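Local coordinates for peptidase M16 C-terminal domain-containing protein (Enterococcus faecalis, PDB 3D3Y) that is of unknown function but resembles M16 metallopeptidases, with a domain of the inactive type, and probably binds a metal ion, at residues Q85-I90 / N378-Q383. Sequence-based numbering, arbitrary orientation.
Sequences QHWFNI and NELMPQ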
ATOM      1  N   GLN A  85       9.589  -1.472   2.834  1.00 32.66           N
ATOM      2  CA  GLN A  85       9.107  -2.836   3.170  1.00 31.46           C
ATOM      3  C   GLN A  85       8.126  -3.329   2.119  1.00 31.84           C
ATOM      4  O   GLN A  85       7.466  -2.539   1.432  1.00 30.98           O
ATOM      5  CB  GLN A  85       8.426  -2.839   4.545  1.00 31.29           C
ATOM      6  CG  GLN A  85       9.388  -2.616   5.695  1.00 30.55           C
ATOM      7  CD  GLN A  85       8.695  -2.407   7.030  1.00 31.12           C
ATOM      8  OE1 GLN A  85       7.476  -2.546   7.147  1.00 29.73           O
ATOM      9  NE2 GLN A  85       9.484  -2.069   8.057  1.00 30.15           N
ATOM     10  N   HIS A  86       8.058  -4.645   1.966  1.00 31.90           N
ATOM     11  CA  HIS A  86       7.063  -5.249   1.097  1.00 31.96           C
ATOM     12  C   HIS A  86       6.346  -6.274   1.992  1.00 32.03           C
ATOM     13  O   HIS A  86       6.996  -7.059   2.735  1.00 32.49           O
ATOM     14  CB  HIS A  86       7.722  -5.903  -0.147  1.00 31.78           C
ATOM     15  CG  HIS A  86       6.738  -6.301  -1.210  1.00 30.14           C
ATOM     16  ND1 HIS A  86       6.158  -7.549  -1.260  1.00 31.53           N
ATOM     17  CD2 HIS A  86       6.212  -5.600  -2.242  1.00 32.20           C
ATOM     18  CE1 HIS A  86       5.320  -7.605  -2.286  1.00 32.50           C
ATOM     19  NE2 HIS A  86       5.334  -6.430  -2.899  1.00 31.94           N
ATOM     20  N   TRP A  87       5.019  -6.212   1.975  1.00 31.64           N
ATOM     21  CA  TRP A  87       4.193  -6.967   2.902  1.00 31.83           C
ATOM     22  C   TRP A  87       3.416  -8.041   2.123  1.00 32.50           C
ATOM     23  O   TRP A  87       2.848  -7.761   1.078  1.00 33.38           O
ATOM     24  CB  TRP A  87       3.178  -6.014   3.582  1.00 31.44           C
ATOM     25  CG  TRP A  87       3.740  -4.857   4.432  1.00 30.61           C
ATOM     26  CD1 TRP A  87       5.040  -4.664   4.856  1.00 31.80           C
ATOM     27  CD2 TRP A  87       2.967  -3.808   5.019  1.00 30.53           C
ATOM     28  NE1 TRP A  87       5.115  -3.509   5.647  1.00 29.77           N
ATOM     29  CE2 TRP A  87       3.853  -2.979   5.760  1.00 32.23           C
ATOM     30  CE3 TRP A  87       1.589  -3.485   4.993  1.00 32.26           C
ATOM     31  CZ2 TRP A  87       3.411  -1.847   6.466  1.00 32.64           C
ATOM     32  CZ3 TRP A  87       1.145  -2.337   5.700  1.00 31.75           C
ATOM     33  CH2 TRP A  87       2.062  -1.535   6.419  1.00 31.06           C
ATOM     34  N   PHE A  88       3.346  -9.252   2.678  1.00 32.61           N
ATOM     35  CA  PHE A  88       2.589 -10.372   2.105  1.00 31.89           C
ATOM     36  C   PHE A  88       1.535 -10.677   3.164  1.00 32.01           C
ATOM     37  O   PHE A  88       1.869 -10.998   4.304  1.00 31.86           O
ATOM     38  CB  PHE A  88       3.528 -11.537   1.871  1.00 31.58           C
ATOM     39  CG  PHE A  88       2.891 -12.776   1.294  1.00 32.23           C
ATOM     40  CD1 PHE A  88       3.106 -13.109  -0.048  1.00 32.12           C
ATOM     41  CD2 PHE A  88       2.153 -13.663   2.105  1.00 32.27           C
ATOM     42  CE1 PHE A  88       2.590 -14.297  -0.577  1.00 30.79           C
ATOM     43  CE2 PHE A  88       1.605 -14.854   1.586  1.00 32.39           C
ATOM     44  CZ  PHE A  88       1.818 -15.167   0.222  1.00 30.87           C
ATOM     45  N   ASN A  89       0.268 -10.536   2.783  1.00 31.16           N
ATOM     46  CA  ASN A  89      -0.827 -10.397   3.753  1.00 32.61           C
ATOM     47  C   ASN A  89      -1.891 -11.469   3.594  1.00 32.80           C
ATOM     48  O   ASN A  89      -2.580 -11.504   2.576  1.00 32.91           O
ATOM     49  CB  ASN A  89      -1.523  -9.047   3.511  1.00 32.52           C
ATOM     50  CG  ASN A  89      -0.553  -7.876   3.444  1.00 34.96           C
ATOM     51  OD1 ASN A  89       0.224  -7.672   4.362  1.00 40.11           O
ATOM     52  ND2 ASN A  89      -0.613  -7.094   2.358  1.00 37.28           N
ATOM     53  N   ILE A  90      -2.055 -12.316   4.603  1.00 32.50           N
ATOM     54  CA  ILE A  90      -3.095 -13.351   4.546  1.00 31.24           C
ATOM     55  C   ILE A  90      -4.163 -12.909   5.516  1.00 32.75           C
ATOM     56  O   ILE A  90      -3.891 -12.682   6.702  1.00 32.53           O
ATOM     57  CB  ILE A  90      -2.552 -14.722   4.979  1.00 32.53           C
ATOM     58  CG1 ILE A  90      -1.405 -15.161   4.048  1.00 30.76           C
ATOM     59  CG2 ILE A  90      -3.668 -15.785   5.024  1.00 27.79           C
ATOM     60  CD1 ILE A  90      -0.631 -16.384   4.610  1.00 32.05           C
ATOM     61  N   ASN A 378       1.322   1.190  14.424  1.00 39.40           N
ATOM     62  CA  ASN A 378       1.602   1.366  15.841  1.00 40.20           C
ATOM     63  C   ASN A 378       2.648   0.408  16.389  1.00 40.24           C
ATOM     64  O   ASN A 378       3.482   0.787  17.215  1.00 39.85           O
ATOM     65  CB  ASN A 378       0.321   1.087  16.585  1.00 40.84           C
ATOM     66  CG  ASN A 378       0.001   2.143  17.531  1.00 43.45           C
ATOM     67  OD1 ASN A 378       0.559   2.174  18.622  1.00 45.07           O
ATOM     68  ND2 ASN A 378      -0.900   3.062  17.132  1.00 46.80           N
ATOM     69  N   GLU A 379       2.557  -0.839  15.947  1.00 40.45           N
ATOM     70  CA  GLU A 379       3.489  -1.888  16.315  1.00 41.53           C
ATOM     71  C   GLU A 379       4.874  -1.567  15.769  1.00 42.05           C
ATOM     72  O   GLU A 379       5.856  -1.673  16.477  1.00 41.37           O
ATOM     73  CB  GLU A 379       3.002  -3.235  15.767  1.00 41.64           C
ATOM     74  CG  GLU A 379       4.000  -4.386  15.883  1.00 41.79           C
ATOM     75  CD  GLU A 379       4.331  -4.737  17.325  1.00 43.32           C
ATOM     76  OE1 GLU A 379       3.534  -4.391  18.234  1.00 39.96           O
ATOM     77  OE2 GLU A 379       5.395  -5.371  17.542  1.00 44.31           O
ATOM     78  N   LEU A 380       4.938  -1.150  14.511  1.00 42.74           N
ATOM     79  CA  LEU A 380       6.198  -0.724  13.907  1.00 44.16           C
ATOM     80  C   LEU A 380       6.800   0.499  14.596  1.00 45.06           C
ATOM     81  O   LEU A 380       7.968   0.501  14.994  1.00 45.33           O
ATOM     82  CB  LEU A 380       6.001  -0.444  12.416  1.00 43.66           C
ATOM     83  CG  LEU A 380       5.464  -1.617  11.601  1.00 43.81           C
ATOM     84  CD1 LEU A 380       5.076  -1.168  10.215  1.00 45.64           C
ATOM     85  CD2 LEU A 380       6.462  -2.757  11.519  1.00 45.46           C
HETATM   86  N   MSE A 381       5.991   1.535  14.771  1.00 45.63           N
HETATM   87  CA  MSE A 381       6.501   2.792  15.269  1.00 46.72           C
HETATM   88  C   MSE A 381       5.742   3.259  16.469  1.00 46.45           C
HETATM   89  O   MSE A 381       4.851   4.115  16.357  1.00 45.42           O
HETATM   90  CB  MSE A 381       6.446   3.830  14.173  1.00 46.51           C
HETATM   91  CG  MSE A 381       7.187   3.399  12.952  1.00 46.95           C
HETATM   92 SE   MSE A 381       6.977   4.780  11.669  0.70 50.67          SE
HETATM   93  CE  MSE A 381       5.490   4.175  10.644  1.00 38.96           C
ATOM     94  N   PRO A 382       6.126   2.727  17.638  1.00 46.92           N
ATOM     95  CA  PRO A 382       5.377   2.811  18.886  1.00 47.95           C
ATOM     96  C   PRO A 382       5.151   4.216  19.396  1.00 48.42           C
ATOM     97  O   PRO A 382       4.244   4.441  20.189  1.00 49.11           O
ATOM     98  CB  PRO A 382       6.258   2.037  19.885  1.00 47.61           C
ATOM     99  CG  PRO A 382       7.127   1.182  19.050  1.00 47.67           C
ATOM    100  CD  PRO A 382       7.388   1.989  17.820  1.00 47.05           C
ATOM    101  N   GLN A 383       5.969   5.162  18.987  1.00 49.29           N
ATOM    102  CA  GLN A 383       5.808   6.474  19.582  1.00 50.47           C
ATOM    103  C   GLN A 383       5.408   7.544  18.608  1.00 49.70           C
ATOM    104  O   GLN A 383       5.564   8.733  18.863  1.00 50.21           O
ATOM    105  CB  GLN A 383       6.993   6.834  20.489  1.00 50.97           C
ATOM    106  CG  GLN A 383       6.838   6.153  21.888  1.00 52.53           C
ATOM    107  CD  GLN A 383       8.123   6.063  22.699  1.00 53.38           C
ATOM    108  OE1 GLN A 383       8.623   7.071  23.238  1.00 56.54           O
ATOM    109  NE2 GLN A 383       8.643   4.837  22.833  1.00 56.24           N
TER
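Leu380 brings one methyl, CD1, up against the place where the indole of Trp87 meets the amide of Gln85, two side chains that leave the same side of strand 85-95. The methyl stands 4.2 Å from Trp87 CZ2, on the benzene half of the indole and oblique to its plane, and 4.1 Å from Gln85 OE1. This one methyl carries the contact, and the two segments bury 86 Å² between them.

What the leucine meets is a surface built within one strand, by residues two apart. Trp87 NE1 donates to Gln85 OE1 at 3.0 Å, nearly straight at 170° and lying in both the ring plane and the carbonyl plane, where it uses a lone pair. The amide carbon of Gln85 thereby sits at the indole edge, and the bond should limit rotation of both groups. Gln85 reaches this place with CG beside its backbone N (chi1 -69°) and an extended chain beyond. Its amide is gripped further: OE1 also accepts from Asn32 ND2, and NE2 donates to Ala231 O, so a buried polar group can lie beside a methyl with both its oxygen and its nitrogen hydrogen-bonded.

Leu380 closes helix 368-380; Met381, modelled as selenomethionine, leaves helical geometry. Side chains from the end of this helix, Leu380 and Tyr376 (edge-to-face with Trp87), join the C-terminal half of the chain to the N-terminal mixed sheet, consistent with the paired alpha/beta domains of M16 proteins; there strand 85-95 runs between antiparallel strands 24-34 and 74-82.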